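Local coordinates for protein prephenate dehydrogenase (Corynebacterium glutamicum ATCC 13032, PDB 3KTD) that probably catalyses the NAD(P)+-dependent oxidative decarboxylation of prephenate in tyrosine biosynthesis, at residues A110-R114 with N115-R119; F151-F155 with D156-I160; V171-M174 with A175-V178. All coordinates share one frame; numbering follows the deposited sequence.

Interaction 1 of 3, residues A110-R114 with N115-R119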
loop_
_atom_site.group_PDB
_atom_site.type_symbol
_atom_site.label_atom_id
_atom_site.label_comp_id
_atom_site.label_asym_id
_atom_site.label_seq_id
_atom_site.Cartn_x
_atom_site.Cartn_y
_atom_site.Cartn_z
ATOM N N ALA A 110 30.370 5.545 10.899
ATOM C CA ALA A 110 31.064 6.712 10.377
ATOM C C ALA A 110 31.484 7.626 11.522
ATOM O O ALA A 110 32.559 8.220 11.479
ATOM C CB ALA A 110 30.184 7.459 9.385
ATOM N N VAL A 111 30.638 7.720 12.545
ATOM C CA VAL A 111 30.936 8.532 13.719
ATOM C C VAL A 111 32.058 7.915 14.568
ATOM O O VAL A 111 32.926 8.622 15.069
ATOM C CB VAL A 111 29.678 8.742 14.576
ATOM C CG1 VAL A 111 30.050 9.251 15.951
ATOM C CG2 VAL A 111 28.707 9.699 13.867
ATOM N N LYS A 112 32.034 6.596 14.722
ATOM C CA LYS A 112 33.061 5.912 15.493
ATOM C C LYS A 112 34.412 5.996 14.801
ATOM O O LYS A 112 35.440 6.179 15.472
ATOM C CB LYS A 112 32.685 4.456 15.784
ATOM C CG LYS A 112 31.667 4.309 16.919
ATOM C CD LYS A 112 31.337 2.836 17.268
ATOM C CE LYS A 112 30.519 2.143 16.179
ATOM N NZ LYS A 112 29.885 0.901 16.665
ATOM N N ALA A 113 34.418 5.889 13.472
ATOM C CA ALA A 113 35.669 5.987 12.702
ATOM C C ALA A 113 36.366 7.349 12.908
ATOM O O ALA A 113 37.582 7.460 12.771
ATOM C CB ALA A 113 35.410 5.723 11.224
ATOM N N ARG A 114 35.581 8.365 13.259
ATOM C CA ARG A 114 36.080 9.718 13.496
ATOM C C ARG A 114 36.169 10.050 14.995
ATOM O O ARG A 114 36.447 11.192 15.369
ATOM C CB ARG A 114 35.179 10.726 12.753
ATOM C CG ARG A 114 35.320 10.640 11.237
ATOM C CD ARG A 114 34.196 11.313 10.436
ATOM N NE ARG A 114 34.360 11.039 8.999
ATOM C CZ ARG A 114 34.029 9.890 8.393
ATOM N NH1 ARG A 114 33.496 8.882 9.082
ATOM N NH2 ARG A 114 34.236 9.737 7.087
ATOM N N ASN A 115 35.942 9.048 15.846
ATOM C CA ASN A 115 35.992 9.207 17.312
ATOM C C ASN A 115 35.080 10.305 17.863
ATOM O O ASN A 115 35.441 11.024 18.789
ATOM C CB ASN A 115 37.438 9.401 17.772
ATOM C CG ASN A 115 38.256 8.157 17.582
ATOM O OD1 ASN A 115 37.971 7.120 18.185
ATOM N ND2 ASN A 115 39.270 8.237 16.732
HETATM N N MSE A 116 33.879 10.390 17.292
HETATM C CA MSE A 116 32.891 11.398 17.669
HETATM C C MSE A 116 31.759 10.795 18.490
HETATM O O MSE A 116 30.800 11.488 18.824
HETATM C CB MSE A 116 32.337 12.073 16.416
HETATM C CG MSE A 116 33.391 12.845 15.610
HETATM SE SE MSE A 116 32.791 13.444 13.840
HETATM C CE MSE A 116 31.581 14.866 14.360
ATOM N N GLN A 117 31.888 9.518 18.851
ATOM C CA GLN A 117 30.831 8.822 19.598
ATOM C C GLN A 117 30.526 9.405 20.984
ATOM O O GLN A 117 29.435 9.218 21.499
ATOM C CB GLN A 117 31.066 7.307 19.679
ATOM C CG GLN A 117 32.359 6.854 20.326
ATOM C CD GLN A 117 33.496 6.749 19.341
ATOM O OE1 GLN A 117 33.574 7.525 18.399
ATOM N NE2 GLN A 117 34.386 5.793 19.557
ATOM N N HIS A 118 31.465 10.126 21.578
ATOM C CA HIS A 118 31.217 10.754 22.875
ATOM C C HIS A 118 30.300 11.987 22.768
ATOM O O HIS A 118 29.870 12.511 23.785
ATOM C CB HIS A 118 32.543 11.093 23.584
ATOM C CG HIS A 118 33.310 9.883 24.036
ATOM N ND1 HIS A 118 34.327 9.320 23.294
ATOM C CD2 HIS A 118 33.192 9.114 25.147
ATOM C CE1 HIS A 118 34.808 8.266 23.929
ATOM N NE2 HIS A 118 34.134 8.116 25.054
ATOM N N ARG A 119 29.976 12.431 21.553
ATOM C CA ARG A 119 29.103 13.606 21.358
ATOM C C ARG A 119 27.863 13.361 20.475
ATOM O O ARG A 119 27.134 14.298 20.164
ATOM C CB ARG A 119 29.925 14.738 20.741
ATOM C CG ARG A 119 31.024 15.274 21.636
ATOM C CD ARG A 119 30.449 16.105 22.770
ATOM N NE ARG A 119 31.477 16.488 23.740
ATOM C CZ ARG A 119 31.751 15.833 24.869
ATOM N NH1 ARG A 119 31.065 14.750 25.230
ATOM N NH2 ARG A 119 32.716 16.276 25.657
#
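With chi1 at 165°, V111 sets its CG1 opposite its own backbone N and beside its carbonyl carbon, which brings this methyl to the CB of M116, 3.7 Å from V111 CG1. In Q117, by contrast, CG stands between backbone N and carbonyl carbon (chi1 59°), and a bend at the next bond turns the amide back toward K112. These contacts belong to a Schellman motif that ends helix 105-113, with N115 as the C-prime residue at positive phi. The evidence is its pair of backbone bonds. M116 N reaches V111 O at 3.0 Å and is nearly straight at hydrogen, while N115 N reaches K112 O at 2.9 Å from well above the carbonyl plane. V111 O also accepts from R114 N, and the two donors approach from opposite faces of its plane, so this one oxygen is gripped from both faces.

The hydrophobic pair V111 and M116 is buried; L85 of helix 78-91 lies against V111, and F97 of strand 97-99 against M116. M116, a selenomethionine, has its SE 3.8 Å from R114 CB, alongside the root of the arginine chain. On another side of the turn K112 and Q117 cross at about a right angle, K112 CG lying 3.9 Å from Q117 CD.

R114 runs extended from CG to NE, back along the helix. D86 forms a salt bridge with its NE, which together with the helix carbonyl fixes the rotation of the flat group. At that carbonyl, R114 NH1 gives a 2.7 Å bond to A110 O, which lies at the guanidinium edge, just 4° out of its plane.

Interaction 2 of 3, residues F151-F155 with D156-I160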
loop_
_atom_site.group_PDB
_atom_site.type_symbol
_atom_site.label_atom_id
_atom_site.label_comp_id
_atom_site.label_asym_id
_atom_site.label_seq_id
_atom_site.Cartn_x
_atom_site.Cartn_y
_atom_site.Cartn_z
ATOM N N PHE A 151 20.775 4.838 21.764
ATOM C CA PHE A 151 21.455 4.810 23.057
ATOM C C PHE A 151 22.537 3.719 23.121
ATOM O O PHE A 151 22.777 3.142 24.175
ATOM C CB PHE A 151 20.427 4.606 24.190
ATOM C CG PHE A 151 19.666 3.296 24.112
ATOM C CD1 PHE A 151 18.517 3.184 23.340
ATOM C CD2 PHE A 151 20.085 2.187 24.832
ATOM C CE1 PHE A 151 17.816 1.983 23.276
ATOM C CE2 PHE A 151 19.390 0.981 24.769
ATOM C CZ PHE A 151 18.257 0.879 23.992
ATOM N N ASP A 152 23.214 3.455 22.010
ATOM C CA ASP A 152 24.201 2.368 21.972
ATOM C C ASP A 152 25.363 2.596 22.941
ATOM O O ASP A 152 25.871 1.642 23.536
ATOM C CB ASP A 152 24.765 2.167 20.559
ATOM C CG ASP A 152 23.689 1.885 19.532
ATOM O OD1 ASP A 152 22.977 2.838 19.140
ATOM O OD2 ASP A 152 23.577 0.717 19.100
ATOM N N GLN A 153 25.768 3.859 23.097
ATOM C CA GLN A 153 26.893 4.222 23.959
ATOM C C GLN A 153 26.754 3.698 25.393
ATOM O O GLN A 153 27.758 3.459 26.063
ATOM C CB GLN A 153 27.111 5.740 23.987
ATOM C CG GLN A 153 27.733 6.355 22.719
ATOM C CD GLN A 153 26.709 6.705 21.652
ATOM O OE1 GLN A 153 25.677 6.050 21.528
ATOM N NE2 GLN A 153 26.999 7.742 20.873
ATOM N N LEU A 154 25.521 3.522 25.858
ATOM C CA LEU A 154 25.277 2.991 27.196
ATOM C C LEU A 154 25.531 1.501 27.327
ATOM O O LEU A 154 25.731 1.039 28.439
ATOM C CB LEU A 154 23.837 3.275 27.640
ATOM C CG LEU A 154 23.454 4.752 27.774
ATOM C CD1 LEU A 154 21.982 4.864 28.103
ATOM C CD2 LEU A 154 24.316 5.474 28.818
ATOM N N PHE A 155 25.518 0.750 26.223
ATOM C CA PHE A 155 25.660 -0.726 26.281
ATOM C C PHE A 155 26.751 -1.368 25.423
ATOM O O PHE A 155 26.897 -2.582 25.444
ATOM C CB PHE A 155 24.322 -1.395 25.946
ATOM C CG PHE A 155 23.270 -1.154 26.973
ATOM C CD1 PHE A 155 23.141 -2.009 28.061
ATOM C CD2 PHE A 155 22.432 -0.048 26.880
ATOM C CE1 PHE A 155 22.184 -1.777 29.031
ATOM C CE2 PHE A 155 21.464 0.190 27.843
ATOM C CZ PHE A 155 21.342 -0.679 28.922
ATOM N N ASP A 156 27.510 -0.582 24.671
ATOM C CA ASP A 156 28.594 -1.132 23.860
ATOM C C ASP A 156 29.929 -0.710 24.473
ATOM O O ASP A 156 29.962 -0.164 25.585
ATOM C CB ASP A 156 28.454 -0.707 22.379
ATOM C CG ASP A 156 28.720 0.787 22.143
ATOM O OD1 ASP A 156 28.954 1.536 23.118
ATOM O OD2 ASP A 156 28.699 1.204 20.959
ATOM N N GLY A 157 31.020 -0.941 23.748
ATOM C CA GLY A 157 32.354 -0.602 24.231
ATOM C C GLY A 157 32.707 0.878 24.305
ATOM O O GLY A 157 33.881 1.215 24.415
ATOM N N THR A 158 31.719 1.770 24.242
ATOM C CA THR A 158 31.991 3.195 24.376
ATOM C C THR A 158 31.994 3.559 25.850
ATOM O O THR A 158 31.111 3.133 26.594
ATOM C CB THR A 158 30.937 4.050 23.679
ATOM O OG1 THR A 158 30.710 3.541 22.366
ATOM C CG2 THR A 158 31.410 5.505 23.597
ATOM N N ASP A 159 32.971 4.370 26.250
ATOM C CA ASP A 159 33.175 4.744 27.648
ATOM C C ASP A 159 32.685 6.176 27.868
ATOM O O ASP A 159 33.479 7.116 27.902
ATOM C CB ASP A 159 34.674 4.607 27.976
ATOM C CG ASP A 159 34.956 4.445 29.465
ATOM O OD1 ASP A 159 34.001 4.342 30.270
ATOM O OD2 ASP A 159 36.158 4.405 29.824
ATOM N N ILE A 160 31.376 6.341 28.023
ATOM C CA ILE A 160 30.786 7.683 28.115
ATOM C C ILE A 160 30.562 8.145 29.547
ATOM O O ILE A 160 30.550 7.339 30.469
ATOM C CB ILE A 160 29.459 7.806 27.282
ATOM C CG1 ILE A 160 28.339 6.906 27.821
ATOM C CG2 ILE A 160 29.720 7.487 25.826
ATOM C CD1 ILE A 160 27.686 7.421 29.090
#
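Q153 and T158 lie side by side and point the same way, with Q153 CG 3.9 Å from T158 CG2, whereas I160 crosses Q153 at about a right angle. I160 CG2 comes against the first carbon of the glutamine chain, 3.6 Å from Q153 CB. Its other branch goes to a different neighbour: I160 CD1 meets L154 CD2 at 3.9 Å, the two chains crossing at a slant. The split follows from the isoleucine torsion, since chi1 of 65° tucks CG1 between backbone N and carbonyl carbon and leaves CG2 beside the backbone N. W164 of helix 162-177 packs on both Q153 and L154, and the amide of Q153 is turned to another loop, its NE2 bonding Q117 O.

The loop between strand 146-149 and helix 162-177 reverses here through an Asx turn. D156 OD1 accepts from T158 N at 3.0 Å, met from above the carboxylate plane, and also from T158 OG1 at 2.8 Å, on the syn side and 30° out of that plane. Both donors come from the same face, so the threonine grips one carboxylate oxygen with backbone and side chain together. The other oxygen, OD2, is bonded to Y108 OH of helix 105-113; these bonds together hold the carboxylate against rotation.

D152 O is shared as well. F155 N binds it at 2.9 Å and D156 N at 3.0 Å, the latter nearly in line with the carbonyl bond although bent at hydrogen (132°). The carboxylate of D152 turns elsewhere, OD2 accepting from V187 N.

Interaction 3 of 3, residues V171-M174 with A175-V178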
loop_
_atom_site.group_PDB
_atom_site.type_symbol
_atom_site.label_atom_id
_atom_site.label_comp_id
_atom_site.label_asym_id
_atom_site.label_seq_id
_atom_site.Cartn_x
_atom_site.Cartn_y
_atom_site.Cartn_z
ATOM N N VAL A 171 18.089 15.655 23.009
ATOM C CA VAL A 171 17.577 15.093 21.765
ATOM C C VAL A 171 16.170 14.553 21.981
ATOM O O VAL A 171 15.287 14.731 21.143
ATOM C CB VAL A 171 18.490 13.965 21.218
ATOM C CG1 VAL A 171 17.770 13.155 20.147
ATOM C CG2 VAL A 171 19.796 14.546 20.680
ATOM N N VAL A 172 15.961 13.907 23.122
ATOM C CA VAL A 172 14.660 13.352 23.448
ATOM C C VAL A 172 13.667 14.481 23.750
ATOM O O VAL A 172 12.512 14.451 23.302
ATOM C CB VAL A 172 14.765 12.394 24.631
ATOM C CG1 VAL A 172 13.402 11.874 25.016
ATOM C CG2 VAL A 172 15.678 11.250 24.273
ATOM N N GLN A 173 14.123 15.482 24.496
ATOM C CA GLN A 173 13.291 16.638 24.795
ATOM C C GLN A 173 12.890 17.364 23.530
ATOM O O GLN A 173 11.773 17.856 23.433
ATOM C CB GLN A 173 14.017 17.602 25.747
ATOM C CG GLN A 173 14.068 17.101 27.169
ATOM C CD GLN A 173 12.690 16.829 27.704
ATOM O OE1 GLN A 173 12.325 15.682 27.962
ATOM N NE2 GLN A 173 11.888 17.876 27.810
HETATM N N MSE A 174 13.814 17.424 22.570
HETATM C CA MSE A 174 13.567 18.043 21.270
HETATM C C MSE A 174 12.469 17.274 20.513
HETATM O O MSE A 174 11.461 17.862 20.098
HETATM C CB MSE A 174 14.862 18.082 20.444
HETATM C CG MSE A 174 14.780 18.923 19.182
HETATM SE SE MSE A 174 16.275 18.684 17.957
HETATM C CE MSE A 174 16.001 16.827 17.459
ATOM N N ALA A 175 12.664 15.969 20.342
ATOM C CA ALA A 175 11.681 15.123 19.658
ATOM C C ALA A 175 10.308 15.216 20.323
ATOM O O ALA A 175 9.277 15.225 19.638
ATOM C CB ALA A 175 12.149 13.678 19.629
ATOM N N LEU A 176 10.292 15.285 21.656
ATOM C CA LEU A 176 9.028 15.393 22.387
ATOM C C LEU A 176 8.430 16.805 22.240
ATOM O O LEU A 176 7.210 16.954 22.151
ATOM C CB LEU A 176 9.201 15.026 23.864
ATOM C CG LEU A 176 9.577 13.584 24.235
ATOM C CD1 LEU A 176 9.928 13.535 25.733
ATOM C CD2 LEU A 176 8.482 12.579 23.899
ATOM N N ALA A 177 9.290 17.827 22.188
ATOM C CA ALA A 177 8.852 19.220 22.008
ATOM C C ALA A 177 8.024 19.457 20.727
ATOM O O ALA A 177 7.234 20.414 20.678
ATOM C CB ALA A 177 10.053 20.160 22.032
ATOM N N VAL A 178 8.204 18.604 19.707
ATOM C CA VAL A 178 7.456 18.712 18.437
ATOM C C VAL A 178 6.401 17.585 18.254
ATOM O O VAL A 178 6.138 17.112 17.132
ATOM C CB VAL A 178 8.433 18.769 17.218
ATOM C CG1 VAL A 178 9.402 19.928 17.368
ATOM C CG2 VAL A 178 9.201 17.454 17.051
#
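Q173 O receives the shortest sound polar bond between 171-174 and 175-178, from A177 N at 2.8 Å, with an angle of 143° at hydrogen. One residue earlier, L176 N bonds V172 O at 2.9 Å, and one before that A175 N meets V171 O at 3.0 Å in a nearly straight bond (172° at hydrogen). By V178 the pattern fades: V178 N to M174 O is long and weak (3.4 Å).

These i to i+4 bonds run along the last turns of helix 162-177, the crossover helix of a beta-alpha-beta unit between strands 146-149 and 181-184 of the Rossmann-type domain. Its inner face is apolar. V172 and A175 both touch V182 of strand 181-184, while A175 and the selenomethionine M174 lie against W147 of strand 146-149. V171 and V172 also pack on V149 of that strand.

V172 and L176, one turn apart, lie side by side and point the same way. V172 turns CG1 opposite its backbone N (chi1 177°), toward the C-terminal end of the helix, and that methyl meets L176 CD1 at 3.9 Å. V340 and E339 of strand 337-340 touch V172 and L176 respectively.

The three contacts follow one another along the chain, all in the nucleotide-binding domain. Interaction 1 closes helix 105-113 ahead of strand 120-125, interaction 2 shapes the loop after strand 146-149, and interaction 3 finishes the helix that this loop leads into. Interactions 1 and 2 have centres about 12 Å apart and touch directly: the packing of Q117 on T158 and of H118 on I160 ties the two loops together. Interaction 3 lies apart, its centre about 23 Å from that of interaction 1 and 21 Å from that of interaction 2. Helix 162-177 thus runs from the joined loops toward strand 181-184, at the sheet's edge within this chain.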